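Local coordinates for glycosyl transferase family 9 (Veillonella parvula, PDB 3TOV), which probably transfers a sugar, perhaps a heptose, from a nucleotide-activated donor to an acceptor, as in other GT-B enzymes of glycosyltransferase family 9, at residues 98-104 against 117-122. Numbering follows the deposited sequence.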
loop_
_atom_site.group_PDB
_atom_site.type_symbol
_atom_site.label_atom_id
_atom_site.label_comp_id
_atom_site.label_asym_id
_atom_site.label_seq_id
_atom_site.Cartn_x
_atom_site.Cartn_y
_atom_site.Cartn_z
ATOM N N PRO A 98 13.191 -10.418 5.409
ATOM C CA PRO A 98 14.027 -11.620 5.506
ATOM C C PRO A 98 14.846 -12.007 4.278
ATOM O O PRO A 98 15.250 -13.168 4.205
ATOM C CB PRO A 98 13.019 -12.725 5.827
ATOM C CG PRO A 98 11.705 -12.187 5.373
ATOM C CD PRO A 98 11.760 -10.720 5.566
ATOM N N ASN A 99 15.104 -11.091 3.350
ATOM C CA ASN A 99 16.086 -11.379 2.304
ATOM C C ASN A 99 17.490 -11.116 2.848
ATOM O O ASN A 99 17.646 -10.393 3.824
ATOM C CB ASN A 99 15.848 -10.512 1.082
ATOM C CG ASN A 99 16.151 -9.054 1.353
ATOM O OD1 ASN A 99 15.962 -8.571 2.473
ATOM N ND2 ASN A 99 16.642 -8.348 0.336
ATOM N N GLU A 100 18.506 -11.685 2.211
ATOM C CA GLU A 100 19.881 -11.537 2.678
ATOM C C GLU A 100 20.379 -10.095 2.797
ATOM O O GLU A 100 21.036 -9.730 3.773
ATOM C CB GLU A 100 20.823 -12.318 1.783
ATOM C CG GLU A 100 20.410 -12.288 0.354
ATOM C CD GLU A 100 19.674 -13.543 -0.042
ATOM O OE1 GLU A 100 18.429 -13.490 -0.175
ATOM O OE2 GLU A 100 20.349 -14.582 -0.229
ATOM N N ARG A 101 20.089 -9.268 1.806
ATOM C CA ARG A 101 20.552 -7.893 1.886
ATOM C C ARG A 101 20.064 -7.154 3.136
ATOM O O ARG A 101 20.857 -6.566 3.864
ATOM C CB ARG A 101 20.213 -7.133 0.615
ATOM C CG ARG A 101 21.383 -7.103 -0.336
ATOM C CD ARG A 101 20.970 -6.796 -1.756
ATOM N NE ARG A 101 22.117 -6.339 -2.534
ATOM C CZ ARG A 101 23.066 -7.131 -3.025
ATOM N NH1 ARG A 101 24.064 -6.600 -3.713
ATOM N NH2 ARG A 101 23.026 -8.444 -2.829
ATOM N N THR A 102 18.767 -7.181 3.403
ATOM C CA THR A 102 18.286 -6.488 4.585
ATOM C C THR A 102 18.694 -7.233 5.836
ATOM O O THR A 102 18.952 -6.634 6.877
ATOM C CB THR A 102 16.784 -6.308 4.582
ATOM O OG1 THR A 102 16.420 -5.475 3.479
ATOM C CG2 THR A 102 16.355 -5.629 5.862
ATOM N N SER A 103 18.753 -8.551 5.742
ATOM C CA SER A 103 19.174 -9.332 6.885
ATOM C C SER A 103 20.595 -8.907 7.201
ATOM O O SER A 103 20.930 -8.621 8.340
ATOM C CB SER A 103 19.086 -10.826 6.582
ATOM O OG SER A 103 17.749 -11.202 6.299
ATOM N N TYR A 104 21.427 -8.832 6.176
ATOM C CA TYR A 104 22.763 -8.320 6.366
ATOM C C TYR A 104 22.742 -7.013 7.149
ATOM O O TYR A 104 23.401 -6.873 8.176
ATOM C CB TYR A 104 23.433 -8.093 5.015
ATOM C CG TYR A 104 24.758 -7.394 5.127
ATOM C CD1 TYR A 104 25.916 -8.107 5.379
ATOM C CD2 TYR A 104 24.843 -6.017 4.999
ATOM C CE1 TYR A 104 27.128 -7.469 5.483
ATOM C CE2 TYR A 104 26.048 -5.368 5.105
ATOM C CZ TYR A 104 27.190 -6.095 5.348
ATOM O OH TYR A 104 28.395 -5.449 5.470
HETATM N N MSE A 117 12.491 -11.344 11.624
HETATM C CA MSE A 117 12.775 -12.510 10.821
HETATM C C MSE A 117 13.855 -12.141 9.833
HETATM O O MSE A 117 13.787 -11.087 9.205
HETATM C CB MSE A 117 11.522 -12.955 10.071
HETATM C CG MSE A 117 11.686 -14.313 9.454
HETATM SE SE MSE A 117 10.388 -14.743 8.097
HETATM C CE MSE A 117 11.174 -16.430 7.532
ATOM N N SER A 118 14.854 -13.002 9.701
ATOM C CA SER A 118 15.944 -12.757 8.772
ATOM C C SER A 118 16.285 -14.012 7.980
ATOM O O SER A 118 15.867 -15.121 8.340
ATOM C CB SER A 118 17.182 -12.231 9.508
ATOM O OG SER A 118 16.966 -10.905 9.972
ATOM N N HIS A 119 17.029 -13.822 6.895
ATOM C CA HIS A 119 17.506 -14.928 6.083
ATOM C C HIS A 119 18.261 -15.920 6.980
ATOM O O HIS A 119 18.929 -15.531 7.946
ATOM C CB HIS A 119 18.393 -14.383 4.971
ATOM C CG HIS A 119 18.624 -15.340 3.844
ATOM N ND1 HIS A 119 19.759 -16.123 3.752
ATOM C CD2 HIS A 119 17.879 -15.624 2.750
ATOM C CE1 HIS A 119 19.695 -16.856 2.655
ATOM N NE2 HIS A 119 18.563 -16.574 2.030
ATOM N N PHE A 120 18.125 -17.207 6.679
ATOM C CA PHE A 120 18.672 -18.246 7.541
ATOM C C PHE A 120 20.193 -18.161 7.643
ATOM O O PHE A 120 20.818 -18.731 8.553
ATOM C CB PHE A 120 18.252 -19.628 7.038
ATOM C CG PHE A 120 18.914 -20.032 5.754
ATOM C CD1 PHE A 120 20.146 -20.676 5.766
ATOM C CD2 PHE A 120 18.309 -19.770 4.532
ATOM C CE1 PHE A 120 20.754 -21.049 4.579
ATOM C CE2 PHE A 120 18.913 -20.148 3.345
ATOM C CZ PHE A 120 20.131 -20.779 3.362
ATOM N N LEU A 121 20.795 -17.446 6.705
ATOM C CA LEU A 121 22.226 -17.250 6.747
ATOM C C LEU A 121 22.656 -16.350 7.910
ATOM O O LEU A 121 23.753 -16.504 8.427
ATOM C CB LEU A 121 22.726 -16.726 5.414
ATOM C CG LEU A 121 23.435 -17.797 4.597
ATOM C CD1 LEU A 121 24.024 -17.189 3.345
ATOM C CD2 LEU A 121 24.528 -18.465 5.410
ATOM N N PHE A 122 21.790 -15.432 8.331
ATOM C CA PHE A 122 22.057 -14.608 9.509
ATOM C C PHE A 122 21.349 -15.078 10.783
ATOM O O PHE A 122 21.552 -14.500 11.860
ATOM C CB PHE A 122 21.667 -13.162 9.240
ATOM C CG PHE A 122 22.435 -12.533 8.121
ATOM C CD1 PHE A 122 23.571 -11.801 8.375
ATOM C CD2 PHE A 122 22.016 -12.677 6.809
ATOM C CE1 PHE A 122 24.267 -11.231 7.351
ATOM C CE2 PHE A 122 22.714 -12.100 5.778
ATOM C CZ PHE A 122 23.837 -11.381 6.049
#
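Ser103 and His119 illustrate how one serine can tie a loop to the first turn of a helix. Ser103 OG stands beside its own backbone N (chi1 -62°), where it donates to Asn99 O and accepts from His119 N; the latter bond measures 2.8 Å from His119 N to Ser103 OG and is nearly straight at 175°. Asn99 O also receives Ser103 N, and Asn99 caps the helix by taking Thr102 N on OD1. The helix, 100-109, and the loop after strand 113-116 belong to the N-terminal Rossmann-like domain of the GT-B fold, the helix linking parallel strands 92-95 and 113-116. Farther along, Phe122 lays one ring face against the helix backbone, with Ser103 C over its centre, while its CZ reaches the edge of the Tyr104 ring and lies 3.5 Å from Tyr104 CB. With an alanine instead of Phe122, the Ser103-Tyr104 backbone and Tyr104 CB would probably lose the ring packed against them. Tyr104 OH is hydrogen-bonded to Asn78. The Glu100 chain bends at chi2, bringing OE2 over one face of the His119 ring, toward its rim, the carboxylate tilted 44° to the ring plane. Where the segments begin, Pro98 CG lies 4.0 Å from SE of Met117, a selenomethionine.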